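Local coordinates for protein predicted metal-dependent hydrolase of the TIM-barrel fold (PDB 2QPX) that probably acts as a zinc-dependent hydrolase of the amidohydrolase type, holding two zinc ions in a TIM-barrel active site, at residues Y172-P180 and L240-Y249; T254-C265 and F279-L288. All coordinates share one frame; numbering follows the deposited sequence. Where two conformers were deposited one is given.

Contacts 1 and 2 lie on the same side of the chain's centre, with their own centres about 13 Å apart. They follow one another along the chain: contact 1 closes in the first turn of helix 247-253, and contact 2 opens just after that helix, leading into strand 260-264. Contact 1 packs two loops and the start of that helix outside the barrel sheet, and contact 2 pairs two neighbouring strands within the sheet. They also touch directly. Met246 SE rests 3.7 Å from Leu262 CD2, and the rings of Tyr249 and Phe279 meet Leu258 and Arg247. Met246 and Pro243 of contact 1 pack on Leu262, in the strand that ends at the zinc ligand His264.

Contact 1 of 2, residues Y172-P180 and L240-Y249; sequences YRVGLHLEP and LGNPLLMRDY
Leu176 packs against the turn from Leu240 to Met246. Its backbone N donates to Leu240 O at 2.9 Å, with an N-H...O angle of 148°. Its CD1 lies on the carbonyl O of Gly241, and its CB packs on Met246 CG at 3.8 Å. The bend of Met246 at chi3 (67°) carries CE toward Leu178 CD1, while SE lies near Leu176 CD1. Gly175 has no side chain, and Leu240 CB packs against its CA at 3.8 Å; a CB there would clash with Leu240. His177 is the centre of an inverse gamma turn. In the conformer given, its ring takes Leu245 CD2 over one face, offset toward the rim, in a CH-pi contact 4.2 Å from the ring centroid. CG anti to the backbone N (chi1 -160°) places the ring there, and the side chains cross at about a right angle. Leu178 makes the matching contact on Tyr249. Its CD1 sits over one ring face, 3.6 Å from Tyr249 CG. Tyr249 OH bonds Leu211 O. One water ties the backbones together: it donates to Leu178 O at 2.7 Å and to Leu245 O, and accepts from Tyr249 N. Within the turn, Asn242 OD1 accepts from Leu244 N, an Asx turn at the start of the 3-10 segment 243-246. Helix 204-221 packs on Val174, Leu178 and Tyr249, and strand 225-229 on Leu176 and Met246. This is loop-to-helix packing on the outside of a TIM barrel, with the side chain of Leu176 about 7 Å from that of the zinc ligand His228.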
# COMPACT_ATOMS: atom_id res chain seq x y z
N TYR A 172 -14.43 11.30 8.50
CA TYR A 172 -14.82 10.65 9.77
C TYR A 172 -16.34 10.30 9.80
O TYR A 172 -16.78 9.47 10.62
CB TYR A 172 -14.57 11.59 10.97
CG TYR A 172 -13.14 11.86 11.39
CD1 TYR A 172 -12.39 10.91 12.05
CD2 TYR A 172 -12.57 13.11 11.21
CE1 TYR A 172 -11.11 11.18 12.49
CE2 TYR A 172 -11.30 13.40 11.65
CZ TYR A 172 -10.56 12.44 12.29
OH TYR A 172 -9.28 12.81 12.72
N ARG A 173 -17.14 10.95 8.97
CA ARG A 173 -18.60 10.88 9.06
C ARG A 173 -19.18 10.00 7.95
O ARG A 173 -20.05 9.14 8.20
CB ARG A 173 -19.23 12.27 9.04
CG ARG A 173 -18.75 13.21 10.16
CD ARG A 173 -19.27 12.76 11.46
NE ARG A 173 -18.71 13.49 12.59
CZ ARG A 173 -19.15 14.65 13.05
NH1 ARG A 173 -20.15 15.31 12.47
NH2 ARG A 173 -18.58 15.16 14.14
N VAL A 174 -18.72 10.24 6.73
CA VAL A 174 -19.31 9.69 5.51
C VAL A 174 -18.32 9.18 4.47
O VAL A 174 -18.72 8.58 3.46
CB VAL A 174 -20.26 10.71 4.86
CG1 VAL A 174 -21.45 11.03 5.80
CG2 VAL A 174 -19.53 12.02 4.47
N GLY A 175 -17.04 9.45 4.66
CA GLY A 175 -16.05 9.04 3.72
C GLY A 175 -15.81 10.12 2.67
O GLY A 175 -16.40 11.22 2.72
N LEU A 176 -14.94 9.80 1.72
CA LEU A 176 -14.41 10.78 0.77
C LEU A 176 -14.83 10.58 -0.69
O LEU A 176 -14.30 11.24 -1.58
CB LEU A 176 -12.88 10.88 0.85
CG LEU A 176 -12.32 11.43 2.16
CD1 LEU A 176 -10.79 11.31 2.12
CD2 LEU A 176 -12.80 12.87 2.34
N HIS A 177 -15.82 9.70 -0.94
CA HIS A 177 -16.32 9.50 -2.29
C HIS A 177 -17.35 10.59 -2.59
O HIS A 177 -18.55 10.34 -2.65
CB HIS A 177 -16.90 8.10 -2.42
CG HIS A 177 -16.99 7.62 -3.83
ND1 HIS A 177 -16.91 8.46 -4.92
CD2 HIS A 177 -17.24 6.38 -4.32
CE1 HIS A 177 -17.08 7.75 -6.03
NE2 HIS A 177 -17.26 6.49 -5.69
N LEU A 178 -16.87 11.81 -2.79
CA LEU A 178 -17.71 12.98 -2.87
C LEU A 178 -18.38 13.03 -4.25
O LEU A 178 -17.72 12.90 -5.28
CB LEU A 178 -16.89 14.23 -2.65
CG LEU A 178 -16.02 14.31 -1.41
CD1 LEU A 178 -15.20 15.60 -1.41
CD2 LEU A 178 -16.79 14.14 -0.07
N GLU A 179 -19.71 13.17 -4.27
CA GLU A 179 -20.43 13.27 -5.53
C GLU A 179 -21.47 14.36 -5.38
O GLU A 179 -22.01 14.56 -4.30
CB GLU A 179 -21.09 11.93 -5.88
CG GLU A 179 -20.10 10.81 -6.25
CD GLU A 179 -20.79 9.50 -6.76
OE1 GLU A 179 -21.45 8.80 -5.96
OE2 GLU A 179 -20.66 9.19 -7.97
N PRO A 180 -21.80 15.04 -6.48
CA PRO A 180 -22.83 16.07 -6.41
C PRO A 180 -24.18 15.50 -6.00
O PRO A 180 -24.54 14.36 -6.32
CB PRO A 180 -22.91 16.62 -7.84
CG PRO A 180 -21.75 16.07 -8.56
CD PRO A 180 -21.22 14.89 -7.83
N LEU A 240 -13.10 4.06 3.11
CA LEU A 240 -13.66 5.18 2.36
C LEU A 240 -12.80 6.42 2.46
O LEU A 240 -13.20 7.52 2.00
CB LEU A 240 -15.07 5.50 2.90
CG LEU A 240 -16.07 4.36 2.67
CD1 LEU A 240 -17.47 4.80 3.16
CD2 LEU A 240 -16.12 3.95 1.21
N GLY A 241 -11.65 6.31 3.10
CA GLY A 241 -10.77 7.45 3.31
C GLY A 241 -9.67 7.58 2.27
O GLY A 241 -8.73 8.35 2.50
N ASN A 242 -9.72 6.76 1.22
CA ASN A 242 -8.73 6.80 0.14
C ASN A 242 -8.99 8.08 -0.67
O ASN A 242 -10.06 8.24 -1.27
CB ASN A 242 -8.85 5.55 -0.74
CG ASN A 242 -7.77 5.46 -1.81
OD1 ASN A 242 -7.26 6.48 -2.31
ND2 ASN A 242 -7.42 4.21 -2.19
N PRO A 243 -8.02 9.00 -0.74
CA PRO A 243 -8.30 10.27 -1.38
C PRO A 243 -8.48 10.21 -2.90
O PRO A 243 -8.98 11.17 -3.49
CB PRO A 243 -7.09 11.12 -0.99
CG PRO A 243 -5.99 10.14 -0.86
CD PRO A 243 -6.65 8.93 -0.23
N LEU A 244 -8.14 9.08 -3.53
CA LEU A 244 -8.50 8.88 -4.94
C LEU A 244 -10.02 9.00 -5.13
O LEU A 244 -10.48 9.36 -6.22
CB LEU A 244 -8.02 7.52 -5.45
CG LEU A 244 -6.52 7.23 -5.44
CD1 LEU A 244 -6.21 5.83 -5.96
CD2 LEU A 244 -5.75 8.34 -6.22
N LEU A 245 -10.78 8.73 -4.07
CA LEU A 245 -12.23 8.81 -4.15
C LEU A 245 -12.72 10.26 -4.30
O LEU A 245 -13.86 10.50 -4.72
CB LEU A 245 -12.88 8.14 -2.94
CG LEU A 245 -12.63 6.63 -2.78
CD1 LEU A 245 -13.05 6.14 -1.39
CD2 LEU A 245 -13.31 5.87 -3.90
N MSE A 246 -11.83 11.23 -4.02
CA MSE A 246 -12.14 12.66 -4.14
C MSE A 246 -11.96 13.20 -5.55
O MSE A 246 -12.10 14.40 -5.76
CB MSE A 246 -11.22 13.51 -3.23
CG MSE A 246 -11.37 13.22 -1.78
SE MSE A 246 -10.15 14.22 -0.75
CE MSE A 246 -10.84 15.89 -1.06
N ARG A 247 -11.56 12.37 -6.50
CA ARG A 247 -11.16 12.89 -7.81
C ARG A 247 -12.25 13.75 -8.47
O ARG A 247 -11.92 14.77 -9.04
CB ARG A 247 -10.70 11.76 -8.73
CG ARG A 247 -9.94 12.22 -9.98
CD ARG A 247 -9.50 11.00 -10.85
NE ARG A 247 -10.68 10.24 -11.29
CZ ARG A 247 -11.17 10.24 -12.52
NH1 ARG A 247 -10.58 10.88 -13.50
NH2 ARG A 247 -12.27 9.53 -12.77
N ASP A 248 -13.54 13.39 -8.38
CA ASP A 248 -14.52 14.22 -9.06
C ASP A 248 -14.62 15.62 -8.43
O ASP A 248 -14.72 16.60 -9.16
CB ASP A 248 -15.87 13.51 -9.14
CG ASP A 248 -15.84 12.21 -9.98
OD1 ASP A 248 -14.94 12.00 -10.85
OD2 ASP A 248 -16.78 11.40 -9.79
N TYR A 249 -14.52 15.70 -7.11
CA TYR A 249 -14.52 16.98 -6.44
C TYR A 249 -13.29 17.78 -6.84
O TYR A 249 -13.40 18.98 -7.06
CB TYR A 249 -14.57 16.78 -4.92
CG TYR A 249 -14.78 18.01 -4.09
CD1 TYR A 249 -16.06 18.49 -3.84
CD2 TYR A 249 -13.70 18.68 -3.50
CE1 TYR A 249 -16.31 19.58 -3.05
CE2 TYR A 249 -13.91 19.79 -2.71
CZ TYR A 249 -15.23 20.26 -2.47
OH TYR A 249 -15.41 21.35 -1.66
O HOH W 1 -15.08 13.11 -5.55

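Contact 2 of 2, residues T254-C265 and F279-L288; sequences TKKGLKVVLLHC and FPNLYFDISL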
# COMPACT_ATOMS: atom_id res chain seq x y z
N THR A 254 -10.46 22.36 -8.21
CA THR A 254 -9.07 22.81 -8.18
C THR A 254 -8.73 23.75 -9.34
O THR A 254 -7.96 24.69 -9.18
CB THR A 254 -8.04 21.69 -8.08
OG1 THR A 254 -8.16 20.79 -9.19
CG2 THR A 254 -8.16 20.94 -6.73
N LYS A 255 -9.30 23.48 -10.51
CA LYS A 255 -9.04 24.32 -11.70
C LYS A 255 -9.72 25.68 -11.57
O LYS A 255 -9.37 26.64 -12.27
CB LYS A 255 -9.60 23.62 -12.93
CG LYS A 255 -11.12 23.34 -12.81
CD LYS A 255 -11.93 23.90 -13.99
CE LYS A 255 -13.39 23.66 -13.80
NZ LYS A 255 -13.74 22.22 -13.98
N LYS A 256 -10.73 25.76 -10.72
CA LYS A 256 -11.41 27.01 -10.39
C LYS A 256 -10.71 27.80 -9.30
O LYS A 256 -11.15 28.88 -8.95
CB LYS A 256 -12.86 26.74 -9.97
CG LYS A 256 -13.67 26.13 -11.08
CD LYS A 256 -15.15 26.13 -10.75
CE LYS A 256 -16.01 25.95 -11.98
NZ LYS A 256 -17.37 25.49 -11.56
N GLY A 257 -9.65 27.25 -8.72
CA GLY A 257 -8.88 27.98 -7.77
C GLY A 257 -9.00 27.52 -6.33
O GLY A 257 -8.39 28.12 -5.47
N LEU A 258 -9.77 26.47 -6.05
CA LEU A 258 -9.89 25.97 -4.68
C LEU A 258 -8.59 25.32 -4.26
O LEU A 258 -8.09 24.43 -4.94
CB LEU A 258 -11.04 24.96 -4.54
CG LEU A 258 -11.34 24.45 -3.13
CD1 LEU A 258 -11.96 25.56 -2.30
CD2 LEU A 258 -12.27 23.19 -3.20
N LYS A 259 -8.06 25.80 -3.14
CA LYS A 259 -6.84 25.24 -2.57
C LYS A 259 -7.21 24.18 -1.54
O LYS A 259 -7.78 24.48 -0.51
CB LYS A 259 -5.98 26.38 -2.00
CG LYS A 259 -5.43 27.28 -3.12
CD LYS A 259 -5.38 28.74 -2.72
CE LYS A 259 -4.72 29.53 -3.84
NZ LYS A 259 -4.41 30.90 -3.46
N VAL A 260 -6.94 22.92 -1.89
CA VAL A 260 -7.36 21.77 -1.08
C VAL A 260 -6.12 21.19 -0.41
O VAL A 260 -5.07 21.01 -1.05
CB VAL A 260 -8.01 20.70 -1.96
CG1 VAL A 260 -8.33 19.40 -1.18
CG2 VAL A 260 -9.27 21.26 -2.64
N VAL A 261 -6.25 20.93 0.89
CA VAL A 261 -5.15 20.35 1.68
C VAL A 261 -5.57 19.04 2.30
O VAL A 261 -6.53 18.99 3.06
CB VAL A 261 -4.61 21.28 2.74
CG1 VAL A 261 -3.28 20.74 3.29
CG2 VAL A 261 -4.43 22.70 2.19
N LEU A 262 -4.87 17.99 1.94
CA LEU A 262 -5.15 16.63 2.41
C LEU A 262 -4.32 16.35 3.66
O LEU A 262 -3.09 16.25 3.58
CB LEU A 262 -4.84 15.59 1.33
CG LEU A 262 -5.52 15.77 -0.03
CD1 LEU A 262 -5.13 14.61 -0.98
CD2 LEU A 262 -7.08 16.00 0.11
N LEU A 263 -5.01 16.26 4.80
CA LEU A 263 -4.35 16.09 6.11
C LEU A 263 -4.13 14.61 6.43
O LEU A 263 -5.03 13.78 6.19
CB LEU A 263 -5.23 16.68 7.20
CG LEU A 263 -5.74 18.10 7.06
CD1 LEU A 263 -6.75 18.38 8.21
CD2 LEU A 263 -4.61 19.15 6.97
N HIS A 264 -2.93 14.30 6.93
CA HIS A 264 -2.57 12.97 7.51
C HIS A 264 -2.24 11.92 6.48
O HIS A 264 -1.11 11.38 6.45
CB HIS A 264 -3.63 12.38 8.46
CG HIS A 264 -4.40 13.38 9.20
ND1 HIS A 264 -3.81 14.42 9.89
CD2 HIS A 264 -5.73 13.51 9.38
CE1 HIS A 264 -4.75 15.17 10.44
NE2 HIS A 264 -5.93 14.63 10.16
N CYS A 265 -3.23 11.62 5.65
CA CYS A 265 -3.18 10.78 4.46
C CYS A 265 -2.96 9.32 4.71
O CYS A 265 -3.61 8.49 4.10
CB CYS A 265 -2.17 11.31 3.47
SG CYS A 265 -2.57 12.98 2.91
N PHE A 279 -2.95 17.43 -9.99
CA PHE A 279 -3.93 18.48 -9.79
C PHE A 279 -3.29 19.78 -9.36
O PHE A 279 -2.41 19.76 -8.51
CB PHE A 279 -5.00 18.08 -8.72
CG PHE A 279 -6.00 17.08 -9.24
CD1 PHE A 279 -7.10 17.51 -9.96
CD2 PHE A 279 -5.81 15.73 -9.06
CE1 PHE A 279 -8.00 16.59 -10.49
CE2 PHE A 279 -6.72 14.81 -9.56
CZ PHE A 279 -7.81 15.25 -10.27
N PRO A 280 -3.79 20.90 -9.85
CA PRO A 280 -3.35 22.20 -9.33
C PRO A 280 -3.88 22.38 -7.94
O PRO A 280 -4.87 21.76 -7.59
CB PRO A 280 -3.99 23.21 -10.28
CG PRO A 280 -5.18 22.51 -10.80
CD PRO A 280 -4.86 21.05 -10.87
N ASN A 281 -3.21 23.19 -7.15
CA ASN A 281 -3.76 23.71 -5.89
C ASN A 281 -4.05 22.61 -4.87
O ASN A 281 -4.93 22.74 -4.04
CB ASN A 281 -5.04 24.52 -6.18
CG ASN A 281 -4.79 25.72 -7.03
OD1 ASN A 281 -3.84 26.46 -6.81
ND2 ASN A 281 -5.66 25.94 -8.01
N LEU A 282 -3.29 21.51 -4.96
CA LEU A 282 -3.54 20.35 -4.08
C LEU A 282 -2.29 20.07 -3.26
O LEU A 282 -1.23 19.76 -3.79
CB LEU A 282 -3.94 19.10 -4.88
CG LEU A 282 -4.46 17.90 -4.04
CD1 LEU A 282 -3.33 17.07 -3.38
CD2 LEU A 282 -5.47 18.37 -2.98
N TYR A 283 -2.46 20.20 -1.96
CA TYR A 283 -1.38 20.09 -0.97
C TYR A 283 -1.69 18.96 -0.01
O TYR A 283 -2.83 18.49 0.04
CB TYR A 283 -1.24 21.40 -0.21
CG TYR A 283 -1.00 22.60 -1.11
CD1 TYR A 283 -2.05 23.24 -1.74
CD2 TYR A 283 0.30 23.05 -1.35
CE1 TYR A 283 -1.85 24.32 -2.59
CE2 TYR A 283 0.54 24.10 -2.18
CZ TYR A 283 -0.53 24.75 -2.79
OH TYR A 283 -0.27 25.81 -3.65
N PHE A 284 -0.70 18.53 0.74
CA PHE A 284 -0.92 17.45 1.71
C PHE A 284 0.14 17.46 2.79
O PHE A 284 1.18 18.09 2.65
CB PHE A 284 -1.02 16.09 1.01
CG PHE A 284 0.26 15.56 0.48
CD1 PHE A 284 0.85 16.12 -0.64
CD2 PHE A 284 0.86 14.46 1.04
CE1 PHE A 284 2.01 15.60 -1.15
CE2 PHE A 284 2.02 13.95 0.49
CZ PHE A 284 2.58 14.52 -0.60
N ASP A 285 -0.16 16.73 3.86
CA ASP A 285 0.78 16.51 4.95
C ASP A 285 0.74 15.07 5.42
O ASP A 285 -0.13 14.30 5.00
CB ASP A 285 0.58 17.54 6.08
CG ASP A 285 -0.67 17.34 6.89
OD1 ASP A 285 -0.89 16.22 7.37
OD2 ASP A 285 -1.43 18.32 7.07
N ILE A 286 1.68 14.69 6.32
CA ILE A 286 1.67 13.36 6.98
C ILE A 286 1.59 13.51 8.50
O ILE A 286 2.13 12.76 9.29
CB ILE A 286 2.86 12.48 6.57
CG1 ILE A 286 4.21 13.16 6.90
CG2 ILE A 286 2.76 12.11 5.07
CD1 ILE A 286 5.43 12.19 6.95
N SER A 287 0.85 14.54 8.91
CA SER A 287 0.51 14.79 10.30
C SER A 287 -0.26 13.57 10.90
O SER A 287 -0.82 12.75 10.17
CB SER A 287 -0.26 16.09 10.39
OG SER A 287 -1.55 15.95 9.82
N LEU A 288 -0.21 13.43 12.23
CA LEU A 288 -0.84 12.30 12.95
C LEU A 288 -0.08 10.98 12.82
O LEU A 288 0.19 10.31 13.83
CB LEU A 288 -2.34 12.16 12.58
CG LEU A 288 -3.17 11.45 13.68
CD1 LEU A 288 -3.17 12.24 15.04
CD2 LEU A 288 -4.62 11.18 13.19
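Strands 260-264 and 282-285 run parallel at 16°, their axes 4.3 Å apart, and Val260, Val261 and Leu262 pair with Leu282, Tyr283 and Phe284. Their backbone bonds alternate from Val260 N to Asp285 N. In the conformer given, Leu282 CD2 meets Val260 CG1 at 3.5 Å, the side chains crossing at a slant, and Leu282 CD1 meets Leu262 CD1. Tyr283 brings its ring edge to Val260 O. At the N-terminal end, Asn281 ND2 donates to Thr254 O at 2.9 Å; the acceptor lies in the amide plane, and the same oxygen takes Gly257 N in the Schellman motif that ends the preceding helix. The C-terminal end is held by Asp285 OD1, which accepts three bonds, each tilted out of the carboxylate plane: His264 N at 2.8 Å from one face, Ser287 N and Ser287 OG from the other. Asp285 CG stands between its backbone N and carbonyl carbon (chi1 72°), which lets OD1 serve both segments. OD2 bonds His17. In the conformer given, Ser287 OG also accepts from His264 ND1 at 2.7 Å, tilted 17° from the ring plane. That bond helps set the rotation of His264, whose NE2 binds the zinc ion. An alanine in place of Asp285 would probably leave His264 N, Ser287 and His17 without their partner and the imidazole less firmly held. Both strands form a beta-alpha-beta unit with helix 269-278, which packs on Leu262, Leu282 and Phe284. Strand 225-229 bonds the other edge of 260-264, and strand 313-314 follows 282-285.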